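Local coordinates for protein regulator of chromosome condensation (PDB 3OF7) that promotes the exchange of GDP for GTP on the small GTPases Gsp1 and Gsp2, binds chromatin and supports nuclear export of mRNA and ribosomes, at residues S160-S165 against Y170-F175; S86-W91 against E139-L144; L278-L283 against C289-D294; H215-D220 against N267-L272. All coordinates share one frame; numbering follows the deposited sequence.

In the fold
All four contacts belong to the beta-propeller of the RCC1-like domain, and all are largely buried. Contact 4, centred about 12 Å from the centre of the chain, is the innermost and lies between neighbouring blades; contact 2, at about 20 Å, is the outermost. Contact 1 is the one ladder of backbone hydrogen bonds, contact 3 rests on a single serine hydroxyl, contact 2 is apolar packing, and contact 4 packs one cysteine against a histidine and a leucine. Phe164 and Tyr170 of contact 1 pack on the Phe141 to Pro143 region of contact 2. Cys161 meets Ile216 and Phe218 of contact 4, whose strand 268-273 neighbours strand 278-281 of contact 3 in one sheet.

Contact 1 of 4, residues S160-S165 against Y170-F175; sequences SCALFS and YAWGTF
Tyr170 O takes one hydrogen bond, from Ala162 N at 2.8 Å with an N-H...O angle of 166°, and a weaker CA-H...O contact from Cys161 CA at 3.3 Å. Tyr170 N returns the bond to Ala162 O, and Ser160 and Trp172 form a second reciprocal pair through their backbone N and O atoms. Between these two hydrogen-bonded pairs sits the non-hydrogen-bonded pair Cys161 and Ala171, whose CA atoms are 4.4 Å apart. The ladder is that of an antiparallel beta hairpin within a propeller blade. On the face shared by Ser160, Ala162, Tyr170 and Trp172, the indole lies across the neighbouring strand. Its CG is held between the backbone N and the carbonyl carbon (chi1 59°), which folds the ring back over Ser160. Ser160 CB sits over one face, 3.4 Å from the centroid of the five-membered ring and 22° off its normal, a CH-pi contact. It lies off the middle of the indole, nearest Trp172 CE2 at 3.2 Å. Farther along the same indole, Trp172 CH2 reaches Ala162 CB at 4.3 Å. Phe164 and Tyr170 meet obliquely, with Phe164 CE1 3.8 Å from Tyr170 CD1, and both rings also pack on Pro143 of helix 142-145. Ser160 OG hydrogen-bonds to Ala98 O, which Trp172 NE1 also meets weakly. The backbone bonds thus fix the register, while the serine hydroxyl and, weakly, the indole N-H converge on one carbonyl and tie this face of the hairpin to the loop holding Ala98.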
loop_
_atom_site.group_PDB
_atom_site.type_symbol
_atom_site.label_atom_id
_atom_site.label_comp_id
_atom_site.label_asym_id
_atom_site.label_seq_id
_atom_site.Cartn_x
_atom_site.Cartn_y
_atom_site.Cartn_z
ATOM N N SER A 160 -6.051 9.994 5.239
ATOM C CA SER A 160 -5.336 10.374 4.043
ATOM C C SER A 160 -4.202 11.298 4.436
ATOM O O SER A 160 -4.311 12.041 5.419
ATOM C CB SER A 160 -6.285 11.092 3.094
ATOM O OG SER A 160 -7.265 10.201 2.599
ATOM N N CYS A 161 -3.120 11.246 3.671
ATOM C CA CYS A 161 -1.928 12.021 3.978
ATOM C C CYS A 161 -1.218 12.452 2.703
ATOM O O CYS A 161 -1.124 11.682 1.751
ATOM C CB CYS A 161 -0.981 11.219 4.870
ATOM S SG CYS A 161 0.398 12.190 5.535
ATOM N N ALA A 162 -0.745 13.697 2.691
ATOM C CA ALA A 162 0.073 14.198 1.592
ATOM C C ALA A 162 1.358 14.771 2.156
ATOM O O ALA A 162 1.329 15.627 3.061
ATOM C CB ALA A 162 -0.680 15.265 0.788
ATOM N N LEU A 163 2.477 14.285 1.629
ATOM C CA LEU A 163 3.797 14.769 1.998
ATOM C C LEU A 163 4.294 15.772 0.963
ATOM O O LEU A 163 4.328 15.465 -0.233
ATOM C CB LEU A 163 4.776 13.597 2.097
ATOM C CG LEU A 163 6.253 13.937 2.329
ATOM C CD1 LEU A 163 6.452 14.663 3.670
ATOM C CD2 LEU A 163 7.121 12.687 2.241
ATOM N N PHE A 164 4.686 16.961 1.424
ATOM C CA PHE A 164 5.091 18.033 0.513
ATOM C C PHE A 164 6.607 18.149 0.398
ATOM O O PHE A 164 7.343 17.686 1.265
ATOM C CB PHE A 164 4.463 19.371 0.919
ATOM C CG PHE A 164 3.015 19.499 0.546
ATOM C CD1 PHE A 164 2.014 18.976 1.370
ATOM C CD2 PHE A 164 2.644 20.140 -0.628
ATOM C CE1 PHE A 164 0.676 19.095 1.031
ATOM C CE2 PHE A 164 1.296 20.267 -0.982
ATOM C CZ PHE A 164 0.311 19.746 -0.151
ATOM N N SER A 165 7.059 18.768 -0.689
ATOM C CA SER A 165 8.482 18.890 -0.981
ATOM C C SER A 165 9.225 19.749 0.046
ATOM O O SER A 165 10.455 19.717 0.104
ATOM C CB SER A 165 8.680 19.474 -2.378
ATOM O OG SER A 165 7.933 20.666 -2.512
ATOM N N TYR A 170 0.180 17.155 5.302
ATOM C CA TYR A 170 -1.251 17.422 5.441
ATOM C C TYR A 170 -1.992 16.101 5.599
ATOM O O TYR A 170 -1.680 15.123 4.921
ATOM C CB TYR A 170 -1.803 18.237 4.257
ATOM C CG TYR A 170 -1.602 19.730 4.439
ATOM C CD1 TYR A 170 -0.319 20.279 4.463
ATOM C CD2 TYR A 170 -2.692 20.585 4.618
ATOM C CE1 TYR A 170 -0.120 21.639 4.654
ATOM C CE2 TYR A 170 -2.505 21.953 4.805
ATOM C CZ TYR A 170 -1.215 22.470 4.822
ATOM O OH TYR A 170 -1.026 23.820 5.008
ATOM N N ALA A 171 -2.949 16.078 6.515
ATOM C CA ALA A 171 -3.675 14.856 6.842
ATOM C C ALA A 171 -5.155 15.147 7.013
ATOM O O ALA A 171 -5.541 16.284 7.322
ATOM C CB ALA A 171 -3.097 14.209 8.088
ATOM N N TRP A 172 -5.980 14.127 6.766
ATOM C CA TRP A 172 -7.434 14.217 6.937
ATOM C C TRP A 172 -8.074 12.831 7.092
ATOM O O TRP A 172 -7.425 11.805 6.851
ATOM C CB TRP A 172 -8.102 15.035 5.809
ATOM C CG TRP A 172 -7.908 14.542 4.378
ATOM C CD1 TRP A 172 -8.828 13.876 3.614
ATOM C CD2 TRP A 172 -6.746 14.712 3.544
ATOM N NE1 TRP A 172 -8.313 13.609 2.363
ATOM C CE2 TRP A 172 -7.036 14.109 2.295
ATOM C CE3 TRP A 172 -5.487 15.305 3.732
ATOM C CZ2 TRP A 172 -6.116 14.085 1.239
ATOM C CZ3 TRP A 172 -4.561 15.275 2.680
ATOM C CH2 TRP A 172 -4.886 14.665 1.448
ATOM N N GLY A 173 -9.333 12.810 7.518
ATOM C CA GLY A 173 -10.052 11.559 7.781
ATOM C C GLY A 173 -10.034 11.260 9.270
ATOM O O GLY A 173 -10.207 12.175 10.092
ATOM N N THR A 174 -9.818 9.991 9.623
ATOM C CA THR A 174 -9.780 9.574 11.030
ATOM C C THR A 174 -9.083 8.227 11.170
ATOM O O THR A 174 -8.775 7.582 10.161
ATOM C CB THR A 174 -11.207 9.500 11.655
ATOM O OG1 THR A 174 -11.108 9.478 13.087
ATOM C CG2 THR A 174 -11.965 8.244 11.190
ATOM N N PHE A 175 -8.815 7.815 12.406
ATOM C CA PHE A 175 -8.402 6.443 12.681
ATOM C C PHE A 175 -9.503 5.706 13.421
ATOM O O PHE A 175 -10.034 6.192 14.432
ATOM C CB PHE A 175 -7.112 6.384 13.509
ATOM C CG PHE A 175 -5.979 7.174 12.924
ATOM C CD1 PHE A 175 -5.636 8.416 13.452
ATOM C CD2 PHE A 175 -5.258 6.682 11.841
ATOM C CE1 PHE A 175 -4.573 9.165 12.905
ATOM C CE2 PHE A 175 -4.196 7.419 11.291
ATOM C CZ PHE A 175 -3.858 8.669 11.828
#

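Contact 2 of 4, residues S86-W91 against E139-L144; sequences SNVWSW and ESFPPL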
loop_
_atom_site.group_PDB
_atom_site.type_symbol
_atom_site.label_atom_id
_atom_site.label_comp_id
_atom_site.label_asym_id
_atom_site.label_seq_id
_atom_site.Cartn_x
_atom_site.Cartn_y
_atom_site.Cartn_z
ATOM N N SER A 86 0.261 18.819 -9.399
ATOM C CA SER A 86 0.218 18.478 -7.976
ATOM C C SER A 86 -1.160 18.683 -7.308
ATOM O O SER A 86 -1.246 18.904 -6.094
ATOM C CB SER A 86 1.338 19.204 -7.213
ATOM O OG SER A 86 1.491 18.681 -5.908
ATOM N N ASN A 87 -2.234 18.597 -8.089
ATOM C CA ASN A 87 -3.576 18.508 -7.502
ATOM C C ASN A 87 -3.795 17.096 -6.982
ATOM O O ASN A 87 -3.336 16.130 -7.595
ATOM C CB ASN A 87 -4.670 18.830 -8.516
ATOM C CG ASN A 87 -4.693 20.293 -8.917
ATOM O OD1 ASN A 87 -4.914 21.189 -8.091
ATOM N ND2 ASN A 87 -4.479 20.538 -10.198
ATOM N N VAL A 88 -4.498 16.996 -5.858
ATOM C CA VAL A 88 -4.857 15.710 -5.272
ATOM C C VAL A 88 -6.293 15.327 -5.629
ATOM O O VAL A 88 -7.242 16.080 -5.352
ATOM C CB VAL A 88 -4.655 15.706 -3.731
ATOM C CG1 VAL A 88 -4.991 14.340 -3.133
ATOM C CG2 VAL A 88 -3.220 16.104 -3.373
ATOM N N TRP A 89 -6.437 14.167 -6.261
ATOM C CA TRP A 89 -7.729 13.601 -6.605
ATOM C C TRP A 89 -8.054 12.515 -5.581
ATOM O O TRP A 89 -7.149 11.867 -5.047
ATOM C CB TRP A 89 -7.673 12.944 -7.979
ATOM C CG TRP A 89 -7.372 13.853 -9.143
ATOM C CD1 TRP A 89 -6.228 14.574 -9.365
ATOM C CD2 TRP A 89 -8.227 14.102 -10.261
ATOM N NE1 TRP A 89 -6.328 15.270 -10.555
ATOM C CE2 TRP A 89 -7.543 14.993 -11.124
ATOM C CE3 TRP A 89 -9.513 13.670 -10.613
ATOM C CZ2 TRP A 89 -8.109 15.461 -12.321
ATOM C CZ3 TRP A 89 -10.066 14.123 -11.807
ATOM C CH2 TRP A 89 -9.367 15.012 -12.643
ATOM N N SER A 90 -9.344 12.292 -5.344
ATOM C CA SER A 90 -9.777 11.256 -4.407
ATOM C C SER A 90 -11.094 10.633 -4.842
ATOM O O SER A 90 -11.915 11.272 -5.520
ATOM C CB SER A 90 -9.937 11.848 -3.001
ATOM O OG SER A 90 -11.005 12.782 -2.969
ATOM N N TRP A 91 -11.278 9.373 -4.465
ATOM C CA TRP A 91 -12.557 8.689 -4.625
ATOM C C TRP A 91 -12.616 7.520 -3.659
ATOM O O TRP A 91 -11.580 7.042 -3.190
ATOM C CB TRP A 91 -12.775 8.222 -6.071
ATOM C CG TRP A 91 -11.858 7.120 -6.529
ATOM C CD1 TRP A 91 -12.094 5.781 -6.448
ATOM C CD2 TRP A 91 -10.578 7.264 -7.164
ATOM N NE1 TRP A 91 -11.044 5.082 -6.982
ATOM C CE2 TRP A 91 -10.096 5.966 -7.427
ATOM C CE3 TRP A 91 -9.785 8.365 -7.519
ATOM C CZ2 TRP A 91 -8.860 5.730 -8.043
ATOM C CZ3 TRP A 91 -8.553 8.129 -8.129
ATOM C CH2 TRP A 91 -8.103 6.824 -8.375
ATOM N N GLU A 139 -7.023 25.229 -2.875
ATOM C CA GLU A 139 -6.902 26.118 -1.721
ATOM C C GLU A 139 -6.770 25.340 -0.424
ATOM O O GLU A 139 -6.227 25.852 0.545
ATOM C CB GLU A 139 -8.098 27.077 -1.629
ATOM C CG GLU A 139 -8.532 27.691 -2.954
ATOM C CD GLU A 139 -9.583 26.852 -3.668
ATOM O OE1 GLU A 139 -10.720 26.743 -3.150
ATOM O OE2 GLU A 139 -9.277 26.314 -4.755
ATOM N N SER A 140 -7.244 24.092 -0.424
ATOM C CA SER A 140 -7.131 23.205 0.736
ATOM C C SER A 140 -5.682 22.862 1.073
ATOM O O SER A 140 -5.397 22.391 2.174
ATOM C CB SER A 140 -7.930 21.916 0.519
ATOM O OG SER A 140 -9.309 22.203 0.376
ATOM N N PHE A 141 -4.775 23.105 0.126
ATOM C CA PHE A 141 -3.351 22.875 0.349
ATOM C C PHE A 141 -2.551 24.161 0.164
ATOM O O PHE A 141 -2.039 24.410 -0.934
ATOM C CB PHE A 141 -2.796 21.801 -0.601
ATOM C CG PHE A 141 -3.477 20.466 -0.493
ATOM C CD1 PHE A 141 -3.189 19.602 0.562
ATOM C CD2 PHE A 141 -4.375 20.051 -1.474
ATOM C CE1 PHE A 141 -3.798 18.351 0.647
ATOM C CE2 PHE A 141 -5.001 18.801 -1.392
ATOM C CZ PHE A 141 -4.711 17.953 -0.326
ATOM N N PRO A 142 -2.426 24.977 1.236
ATOM C CA PRO A 142 -1.617 26.210 1.147
ATOM C C PRO A 142 -0.186 26.076 0.590
ATOM O O PRO A 142 0.285 27.015 -0.055
ATOM C CB PRO A 142 -1.602 26.722 2.593
ATOM C CG PRO A 142 -2.917 26.282 3.137
ATOM C CD PRO A 142 -3.133 24.895 2.531
ATOM N N PRO A 143 0.525 24.950 0.846
ATOM C CA PRO A 143 1.854 24.910 0.231
ATOM C C PRO A 143 1.877 25.041 -1.299
ATOM O O PRO A 143 2.884 25.485 -1.843
ATOM C CB PRO A 143 2.401 23.546 0.666
ATOM C CG PRO A 143 1.758 23.321 1.997
ATOM C CD PRO A 143 0.357 23.857 1.824
ATOM N N LEU A 144 0.785 24.685 -1.974
ATOM C CA LEU A 144 0.746 24.711 -3.437
ATOM C C LEU A 144 0.876 26.126 -4.002
ATOM O O LEU A 144 1.569 26.337 -5.006
ATOM C CB LEU A 144 -0.519 24.043 -3.980
ATOM C CG LEU A 144 -0.656 22.532 -3.744
ATOM C CD1 LEU A 144 -2.010 22.042 -4.237
ATOM C CD2 LEU A 144 0.483 21.742 -4.394
#
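Val88 and Phe141 cross at about a right angle, joining the third strand of one blade of the beta-propeller, 88-92, to the connection that leads to the next blade. The valine touches the CE2 and CZ side of the phenyl. Val88 CG2 lies 3.8 Å from Phe141 CE2, and Val88 CB is almost as near to it, at 3.9 Å. The valine rotamer explains the choice of branch: CG1 is anti to the backbone N (chi1 -178°), which leaves CG2 beside that nitrogen and against the phenyl. Phe141 also packs on Tyr170 of strand 169-177, placing its ring between elements of successive blades. Three residues on, Leu144 meets Ser86. The turn of chain between Phe141 and Leu144 is closed by Leu144 N bonding to Phe141 O at 3.0 Å, consistent with both side chains pointing toward 86-88. Ser86 OG is hydrogen-bonded to Val150 N, and Leu144 CD2 packs against this hydroxyl oxygen at 3.6 Å. Ser86 O is buried here without a polar partner in the model, and both Leu144 CD1 and Leu144 CD2 lie 3.7 Å from it.

Contact 3 of 4, residues L278-L283 against C289-D294; sequences LVSWGL and CGVSED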
loop_
_atom_site.group_PDB
_atom_site.type_symbol
_atom_site.label_atom_id
_atom_site.label_comp_id
_atom_site.label_asym_id
_atom_site.label_seq_id
_atom_site.Cartn_x
_atom_site.Cartn_y
_atom_site.Cartn_z
ATOM N N LEU A 278 16.726 -5.524 8.155
ATOM C CA LEU A 278 15.277 -5.353 8.088
ATOM C C LEU A 278 14.642 -5.815 9.399
ATOM O O LEU A 278 14.866 -6.950 9.837
ATOM C CB LEU A 278 14.704 -6.145 6.906
ATOM C CG LEU A 278 13.194 -6.092 6.636
ATOM C CD1 LEU A 278 12.744 -4.663 6.373
ATOM C CD2 LEU A 278 12.816 -7.011 5.463
ATOM N N VAL A 279 13.862 -4.929 10.015
ATOM C CA VAL A 279 13.123 -5.258 11.240
ATOM C C VAL A 279 11.610 -5.131 11.025
ATOM O O VAL A 279 11.158 -4.367 10.165
ATOM C CB VAL A 279 13.555 -4.368 12.455
ATOM C CG1 VAL A 279 15.014 -4.656 12.851
ATOM C CG2 VAL A 279 13.356 -2.891 12.159
ATOM N N SER A 280 10.837 -5.872 11.816
ATOM C CA SER A 280 9.382 -5.755 11.801
ATOM C C SER A 280 8.809 -5.735 13.211
ATOM O O SER A 280 9.465 -6.174 14.167
ATOM C CB SER A 280 8.758 -6.897 11.000
ATOM O OG SER A 280 9.188 -8.147 11.500
ATOM N N TRP A 281 7.594 -5.210 13.337
ATOM C CA TRP A 281 6.859 -5.222 14.603
ATOM C C TRP A 281 5.357 -5.175 14.351
ATOM O O TRP A 281 4.913 -4.866 13.243
ATOM C CB TRP A 281 7.282 -4.055 15.507
ATOM C CG TRP A 281 6.918 -2.693 14.982
ATOM C CD1 TRP A 281 5.846 -1.933 15.363
ATOM C CD2 TRP A 281 7.619 -1.927 13.992
ATOM N NE1 TRP A 281 5.838 -0.748 14.679
ATOM C CE2 TRP A 281 6.909 -0.714 13.827
ATOM C CE3 TRP A 281 8.776 -2.144 13.229
ATOM C CZ2 TRP A 281 7.316 0.284 12.928
ATOM C CZ3 TRP A 281 9.178 -1.150 12.322
ATOM C CH2 TRP A 281 8.450 0.049 12.189
ATOM N N GLY A 282 4.581 -5.466 15.393
ATOM C CA GLY A 282 3.127 -5.397 15.317
ATOM C C GLY A 282 2.495 -6.771 15.219
ATOM O O GLY A 282 3.031 -7.758 15.744
ATOM N N LEU A 283 1.356 -6.838 14.542
ATOM C CA LEU A 283 0.546 -8.051 14.530
ATOM C C LEU A 283 1.269 -9.199 13.831
ATOM O O LEU A 283 1.818 -9.018 12.743
ATOM C CB LEU A 283 -0.802 -7.771 13.855
ATOM C CG LEU A 283 -1.800 -8.933 13.792
ATOM C CD1 LEU A 283 -2.318 -9.311 15.201
ATOM C CD2 LEU A 283 -2.936 -8.608 12.834
ATOM N N CYS A 289 5.184 -11.002 10.100
ATOM C CA CYS A 289 6.389 -10.229 10.429
ATOM C C CYS A 289 7.674 -10.926 9.965
ATOM O O CYS A 289 8.725 -10.284 9.862
ATOM C CB CYS A 289 6.458 -9.911 11.925
ATOM S SG CYS A 289 5.278 -8.660 12.475
ATOM N N GLY A 290 7.581 -12.229 9.691
ATOM C CA GLY A 290 8.691 -13.020 9.150
ATOM C C GLY A 290 9.878 -13.206 10.092
ATOM O O GLY A 290 11.017 -13.362 9.638
ATOM N N VAL A 291 9.618 -13.206 11.397
ATOM C CA VAL A 291 10.705 -13.196 12.383
ATOM C C VAL A 291 10.946 -14.533 13.093
ATOM O O VAL A 291 12.003 -14.735 13.692
ATOM C CB VAL A 291 10.508 -12.087 13.447
ATOM C CG1 VAL A 291 10.717 -10.711 12.827
ATOM C CG2 VAL A 291 9.135 -12.202 14.112
ATOM N N SER A 292 9.981 -15.443 13.018
ATOM C CA SER A 292 10.023 -16.654 13.836
ATOM C C SER A 292 9.254 -17.791 13.179
ATOM O O SER A 292 8.228 -17.566 12.535
ATOM C CB SER A 292 9.424 -16.354 15.216
ATOM O OG SER A 292 9.267 -17.528 15.988
ATOM N N GLU A 293 9.738 -19.014 13.359
ATOM C CA GLU A 293 9.024 -20.188 12.864
ATOM C C GLU A 293 7.778 -20.456 13.700
ATOM O O GLU A 293 6.853 -21.123 13.247
ATOM C CB GLU A 293 9.929 -21.424 12.869
ATOM C CG GLU A 293 11.037 -21.387 11.831
ATOM C CD GLU A 293 11.583 -22.767 11.476
ATOM O OE1 GLU A 293 12.587 -22.836 10.733
ATOM O OE2 GLU A 293 11.008 -23.787 11.922
ATOM N N ASP A 294 7.763 -19.935 14.922
ATOM C CA ASP A 294 6.671 -20.187 15.853
ATOM C C ASP A 294 5.478 -19.286 15.551
ATOM O O ASP A 294 5.592 -18.059 15.590
ATOM C CB ASP A 294 7.153 -20.016 17.297
ATOM C CG ASP A 294 8.136 -21.106 17.719
ATOM O OD1 ASP A 294 8.059 -22.236 17.182
ATOM O OD2 ASP A 294 8.985 -20.832 18.595
#
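Ser280 and Cys289 are brought together by two first torsions: Ser280 OG stands between its backbone N and carbonyl carbon (chi1 55°), reaching out toward the loop, while Cys289 SG is anti to the carbonyl carbon (chi1 -73°) and swings toward the end of strand 278-281. The hydroxyl donates to Cys289 O at 2.7 Å. It meets the oxygen from well off the C=O direction, with a C=O...OG angle of 120°, and is tilted out of the carbonyl plane. Apolar atoms crowd the same hydroxyl: Val291 CG1 and Cys289 CB each lie 3.3 Å from Ser280 OG. The sulfur takes the other end of the contact, where the chain turns a corner at Gly282. Cys289 SG packs against Leu283 O at 3.5 Å, with Trp281 O farther off at 3.9 Å. Asn284 OD1 accepts from Cys289 N, so the backbone of this cysteine is held on both its N-H and its C=O. Within the propeller blade the start of the loop, at Cys289, is therefore tied to the strand by one short side-chain to backbone bond; Ser280 and Cys289 are both buried, and the bond probably lies away from bulk solvent.

Contact 4 of 4, residues H215-D220 against N267-L272; sequences HILFLD and NHCFAL
Segments 215-220 and 267-272 run in the same sense; the nearest CA pairs are His215 with Asn267, 7.9 Å apart, and Leu217 with Cys269, 8.5 Å apart. These separations are too wide for a shared ladder and fit two neighbouring blades of the beta-propeller meeting through side chains; strands 215-220 and 268-273 are each second in their own four-stranded sheet. Cys269 is the residue on which the packing converges. Its SG lies anti to the carbonyl carbon (chi1 -51°), which directs it at His215 and Leu217 of 215-220. The imidazole, set between backbone N and carbonyl carbon at chi1 70°, brings CE1 to 3.4 Å from Cys269 SG. The sulfur is 4.3 Å from the ring centroid and 56° off the ring normal, an oblique sulfur-aromatic contact. On the same ring, His215 NE2 comes to 4.3 Å from Asn267 CA. Trp281 of strand 278-281 also packs on Leu217 and Cys269, so the indole belongs to the same interblade core, while Ser264 of strand 259-264 touches both His215 and Cys269. The contact is thus packing of a thiol against an imidazole and a leucine methyl. That methyl, Leu217 CD1, touches both side-chain atoms of the cysteine, approaching Cys269 CB to 3.7 Å and Cys269 SG to 3.8 Å.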
loop_
_atom_site.group_PDB
_atom_site.type_symbol
_atom_site.label_atom_id
_atom_site.label_comp_id
_atom_site.label_asym_id
_atom_site.label_seq_id
_atom_site.Cartn_x
_atom_site.Cartn_y
_atom_site.Cartn_z
ATOM N N HIS A 215 -3.278 3.258 11.168
ATOM C CA HIS A 215 -2.105 3.967 11.643
ATOM C C HIS A 215 -1.296 4.355 10.418
ATOM O O HIS A 215 -1.480 3.790 9.332
ATOM C CB HIS A 215 -1.248 3.066 12.538
ATOM C CG HIS A 215 -0.571 1.965 11.787
ATOM N ND1 HIS A 215 0.719 2.072 11.306
ATOM C CD2 HIS A 215 -1.020 0.752 11.394
ATOM C CE1 HIS A 215 1.039 0.962 10.667
ATOM N NE2 HIS A 215 0.001 0.146 10.706
ATOM N N ILE A 216 -0.379 5.293 10.604
ATOM C CA ILE A 216 0.539 5.679 9.551
ATOM C C ILE A 216 1.923 5.891 10.174
ATOM O O ILE A 216 2.038 6.367 11.316
ATOM C CB ILE A 216 0.003 6.924 8.761
ATOM C CG1 ILE A 216 0.968 7.332 7.627
ATOM C CG2 ILE A 216 -0.315 8.091 9.720
ATOM C CD1 ILE A 216 0.385 8.381 6.676
ATOM N N LEU A 217 2.956 5.494 9.435
ATOM C CA LEU A 217 4.347 5.704 9.829
ATOM C C LEU A 217 4.945 6.836 8.996
ATOM O O LEU A 217 4.545 7.039 7.853
ATOM C CB LEU A 217 5.161 4.433 9.614
ATOM C CG LEU A 217 4.708 3.118 10.260
ATOM C CD1 LEU A 217 5.686 2.050 9.912
ATOM C CD2 LEU A 217 4.616 3.269 11.777
ATOM N N PHE A 218 5.884 7.572 9.593
ATOM C CA PHE A 218 6.631 8.639 8.914
ATOM C C PHE A 218 8.119 8.392 9.140
ATOM O O PHE A 218 8.524 7.900 10.206
ATOM C CB PHE A 218 6.298 10.038 9.472
ATOM C CG PHE A 218 4.832 10.402 9.462
ATOM C CD1 PHE A 218 4.281 11.106 8.395
ATOM C CD2 PHE A 218 4.007 10.075 10.539
ATOM C CE1 PHE A 218 2.930 11.469 8.384
ATOM C CE2 PHE A 218 2.648 10.421 10.537
ATOM C CZ PHE A 218 2.108 11.119 9.456
ATOM N N LEU A 219 8.929 8.738 8.140
ATOM C CA LEU A 219 10.389 8.667 8.240
ATOM C C LEU A 219 10.961 10.058 7.991
ATOM O O LEU A 219 10.507 10.763 7.083
ATOM C CB LEU A 219 10.955 7.687 7.208
ATOM C CG LEU A 219 12.471 7.445 7.157
ATOM C CD1 LEU A 219 13.012 6.869 8.479
ATOM C CD2 LEU A 219 12.792 6.490 5.998
ATOM N N ASP A 220 11.938 10.465 8.798
ATOM C CA ASP A 220 12.551 11.782 8.583
ATOM C C ASP A 220 13.978 11.695 8.047
ATOM O O ASP A 220 14.533 10.602 7.904
ATOM C CB ASP A 220 12.418 12.693 9.817
ATOM C CG ASP A 220 13.371 12.336 10.940
ATOM O OD1 ASP A 220 14.300 11.529 10.733
ATOM O OD2 ASP A 220 13.177 12.880 12.052
ATOM N N ASN A 267 -1.629 -3.986 10.221
ATOM C CA ASN A 267 -1.346 -3.865 11.653
ATOM C C ASN A 267 0.073 -4.316 12.016
ATOM O O ASN A 267 0.381 -4.566 13.189
ATOM C CB ASN A 267 -2.382 -4.665 12.454
ATOM C CG ASN A 267 -3.790 -4.154 12.253
ATOM O OD1 ASN A 267 -4.059 -2.953 12.372
ATOM N ND2 ASN A 267 -4.710 -5.067 11.942
ATOM N N HIS A 268 0.930 -4.430 11.005
ATOM C CA HIS A 268 2.345 -4.739 11.217
ATOM C C HIS A 268 3.186 -3.873 10.296
ATOM O O HIS A 268 2.675 -3.337 9.301
ATOM C CB HIS A 268 2.643 -6.229 11.012
ATOM C CG HIS A 268 2.375 -6.723 9.624
ATOM N ND1 HIS A 268 3.375 -7.188 8.794
ATOM C CD2 HIS A 268 1.222 -6.843 8.926
ATOM C CE1 HIS A 268 2.847 -7.568 7.642
ATOM N NE2 HIS A 268 1.543 -7.369 7.698
ATOM N N CYS A 269 4.469 -3.741 10.618
ATOM C CA CYS A 269 5.297 -2.712 10.005
ATOM C C CYS A 269 6.707 -3.204 9.735
ATOM O O CYS A 269 7.165 -4.169 10.345
ATOM C CB CYS A 269 5.366 -1.494 10.928
ATOM S SG CYS A 269 3.767 -0.888 11.492
ATOM N N PHE A 270 7.387 -2.515 8.825
ATOM C CA PHE A 270 8.755 -2.839 8.449
ATOM C C PHE A 270 9.621 -1.598 8.424
ATOM O O PHE A 270 9.166 -0.509 8.048
ATOM C CB PHE A 270 8.794 -3.496 7.073
ATOM C CG PHE A 270 8.178 -4.848 7.045
ATOM C CD1 PHE A 270 8.939 -5.969 7.336
ATOM C CD2 PHE A 270 6.824 -5.000 6.752
ATOM C CE1 PHE A 270 8.372 -7.228 7.331
ATOM C CE2 PHE A 270 6.249 -6.258 6.741
ATOM C CZ PHE A 270 7.017 -7.370 7.031
ATOM N N ALA A 271 10.878 -1.773 8.824
ATOM C CA ALA A 271 11.880 -0.724 8.690
ATOM C C ALA A 271 13.196 -1.344 8.231
ATOM O O ALA A 271 13.607 -2.398 8.721
ATOM C CB ALA A 271 12.055 0.027 9.995
ATOM N N LEU A 272 13.836 -0.697 7.263
ATOM C CA LEU A 272 15.134 -1.134 6.766
ATOM C C LEU A 272 16.159 -0.095 7.198
ATOM O O LEU A 272 15.977 1.096 6.947
ATOM C CB LEU A 272 15.105 -1.269 5.237
ATOM C CG LEU A 272 16.383 -1.639 4.473
ATOM C CD1 LEU A 272 16.859 -3.049 4.800
ATOM C CD2 LEU A 272 16.129 -1.501 2.968
#